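Local structure of De Novo Protein OR329 (Artificial gene, 4HXT) at the interface of chains A and B. The protein is a computationally designed armadillo-type repeat protein that self-assembles into a cyclic homo-oligomer, seen here as a two-fold dimer. Residues are numbered along the deposited sequence; one frame, centred on the assembly and turned at random. Chains: chain A/B, De Novo Protein OR329.

Contact 1 and contact 2 are overlapping parts of one two-fold interface, the centres of their C-alpha atoms lying about 3 Å apart. Both contain A:Lys122, A:Glu161 and B:Glu161, so both draw on helix 118-126 and on the first turn of helix 160-168. Contact 1 follows one lysine onto the acidic residues of the partner; contact 2 adds the reciprocal lysine and the proline pair at the centre. Because the chains are identical, each off-axis bridge occurs twice. The dimer fits the design aim of a cyclic homo-oligomer, although the coordinates alone do not prove this assembly in solution.

Contact 1: the interface of chains A and B. Residues chain A 122, 161; chain B 160-161.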
# COMPACT_ATOMS: atom_id res chain seq x y z
N LYS A 122 0.16 -9.28 -0.64
CA LYS A 122 0.81 -9.86 -1.81
C LYS A 122 1.01 -11.36 -1.61
O LYS A 122 0.86 -12.15 -2.55
CB LYS A 122 2.17 -9.19 -2.06
CG LYS A 122 2.95 -9.82 -3.22
CD LYS A 122 4.23 -9.04 -3.50
CE LYS A 122 5.11 -9.77 -4.51
NZ LYS A 122 4.40 -9.98 -5.80
N GLU A 161 -2.00 -4.56 -7.93
CA GLU A 161 -1.96 -5.99 -8.25
C GLU A 161 -3.02 -6.81 -7.52
O GLU A 161 -3.57 -7.75 -8.08
CB GLU A 161 -0.58 -6.56 -7.91
CG GLU A 161 0.59 -6.01 -8.74
CD GLU A 161 0.85 -4.54 -8.51
OE1 GLU A 161 0.83 -4.10 -7.34
OE2 GLU A 161 1.09 -3.81 -9.50
N ASP B 160 5.24 -3.86 -3.01
CA ASP B 160 6.45 -4.63 -3.30
C ASP B 160 7.09 -4.21 -4.62
O ASP B 160 8.31 -4.04 -4.69
CB ASP B 160 6.10 -6.12 -3.37
CG ASP B 160 7.32 -7.00 -3.52
OD1 ASP B 160 8.00 -7.25 -2.50
OD2 ASP B 160 7.61 -7.43 -4.66
N GLU B 161 6.27 -4.06 -5.65
CA GLU B 161 6.74 -3.68 -6.98
C GLU B 161 7.58 -2.40 -6.99
O GLU B 161 8.55 -2.29 -7.74
CB GLU B 161 5.55 -3.49 -7.93
CG GLU B 161 4.74 -4.75 -8.23
CD GLU B 161 4.03 -5.31 -7.02
OE1 GLU B 161 3.44 -4.52 -6.25
OE2 GLU B 161 4.04 -6.55 -6.84
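A:Lys122 reaches across to B:Asp160 and B:Glu161 on a chain that runs almost straight from chi1 (176°) through chi3 and turns at chi4 (59°). The straight part places its methylenes on B:Asp160, whose CG lies anti to the backbone N. The two side chains meet at a slant: A:Lys122 CD packs 3.5 Å from B:Asp160 CB, and A:Lys122 CE lies 3.4 Å from the carboxylate oxygen OD2 of B:Asp160. The turn at chi4 carries the ammonium group on toward B:Glu161, which approaches from the opposite direction. A salt bridge results, 3.6 Å from A:Lys122 NZ to B:Glu161 OE2, long enough to suggest a mainly electrostatic hold and less certain because this glutamate is poorly ordered. A:Lys122 NZ stays 4.3 Å from B:Asp160 OD2, so the aspartate probably adds only a weaker pull on the same charge. B:Glu161 also runs antiparallel past A:Glu161, their carboxylate planes turned 31° apart. The 2.9 Å between A:Glu161 OE1 and B:Glu161 OE1 joins two atoms that, as carboxylate oxygens, can only accept. A:Glu161 is poorly ordered too, which makes this clash doubtful and gives it no weight as a bond. In the fold, A:Lys122 projects from helix 118-126 of its armadillo-type array, while B:Asp160 and B:Glu161 open helix 160-168 of the partner, so a helix flank meets a helix start.

Contact 2: the interface of chains A and B. Residues chain A 122, 159, 161; chain B 122, 159, 161.
A:Glu161 and B:Glu161, burying 58 and 60 Å² against the partner chain, form the middle of this patch, with a lysine beyond each of them. Each carboxylate divides its oxygens between two tasks: OE1 turns inward to its symmetry mate, the doubtful acceptor pair of contact 1, while OE2 turns outward to the lysine of the other chain. Both glutamates being poorly ordered, this division and the bridges are tentative. On the A:Glu161 side that lysine is B:Lys122, coming from the opposite direction, with B:Lys122 NZ 3.6 Å from A:Glu161 OE2 in a salt bridge. B:Lys122 CE lies further off, 4.1 Å from the same A:Glu161 OE2, so the contact is made mainly by the ammonium end. A bend at chi2 (65°) swings the carboxylate of A:Glu161 across toward chain B, where OE2 comes near that ammonium group. With the matching bridge from A:Lys122 to B:Glu161, a lysine lies beyond each carboxylate, and the pair would probably ease their mutual repulsion. Beside the glutamates, A:Pro159 and B:Pro159 run antiparallel past one another. The rings touch through their CB methylenes, A:Pro159 CB lying 3.4 Å from B:Pro159 CB, a little shorter than is normal for methylenes. This small apolar contact buries 12 Å² of each proline and probably limits closer approach here. In the fold, A:Pro159 and B:Pro159 are the loop residues just before helix 160-168 of each chain, so two equivalent helix starts face each other across the two-fold axis, with helices 118-126 on the flanks.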
# COMPACT_ATOMS: atom_id res chain seq x y z
N LYS A 122 0.16 -9.28 -0.64
CA LYS A 122 0.81 -9.86 -1.81
C LYS A 122 1.01 -11.36 -1.61
O LYS A 122 0.86 -12.15 -2.55
CB LYS A 122 2.17 -9.19 -2.06
CG LYS A 122 2.95 -9.82 -3.22
CD LYS A 122 4.23 -9.04 -3.50
CE LYS A 122 5.11 -9.77 -4.51
NZ LYS A 122 4.40 -9.98 -5.80
N PRO A 159 -2.27 -2.93 -2.84
CA PRO A 159 -1.74 -2.43 -4.11
C PRO A 159 -2.61 -2.76 -5.33
O PRO A 159 -3.55 -3.55 -5.24
CB PRO A 159 -0.36 -3.07 -4.19
CG PRO A 159 -0.56 -4.36 -3.47
CD PRO A 159 -1.39 -3.97 -2.28
N GLU A 161 -2.00 -4.56 -7.93
CA GLU A 161 -1.96 -5.99 -8.25
C GLU A 161 -3.02 -6.81 -7.52
O GLU A 161 -3.57 -7.75 -8.08
CB GLU A 161 -0.58 -6.56 -7.91
CG GLU A 161 0.59 -6.01 -8.74
CD GLU A 161 0.85 -4.54 -8.51
OE1 GLU A 161 0.83 -4.10 -7.34
OE2 GLU A 161 1.09 -3.81 -9.50
N LYS B 122 2.59 3.72 -8.12
CA LYS B 122 2.67 2.83 -9.28
C LYS B 122 2.81 3.64 -10.56
O LYS B 122 3.55 3.25 -11.47
CB LYS B 122 1.42 1.94 -9.36
CG LYS B 122 1.39 1.05 -10.60
CD LYS B 122 0.20 0.11 -10.57
CE LYS B 122 0.05 -0.64 -11.89
NZ LYS B 122 1.25 -1.44 -12.21
N PRO B 159 3.94 -0.44 -2.47
CA PRO B 159 3.88 -1.89 -2.69
C PRO B 159 5.23 -2.53 -3.01
O PRO B 159 6.22 -1.84 -3.26
CB PRO B 159 2.88 -2.02 -3.84
CG PRO B 159 3.10 -0.76 -4.61
CD PRO B 159 3.21 0.28 -3.53
N GLU B 161 6.27 -4.06 -5.65
CA GLU B 161 6.74 -3.68 -6.98
C GLU B 161 7.58 -2.40 -6.99
O GLU B 161 8.55 -2.29 -7.74
CB GLU B 161 5.55 -3.49 -7.93
CG GLU B 161 4.74 -4.75 -8.23
CD GLU B 161 4.03 -5.31 -7.02
OE1 GLU B 161 3.44 -4.52 -6.25
OE2 GLU B 161 4.04 -6.55 -6.84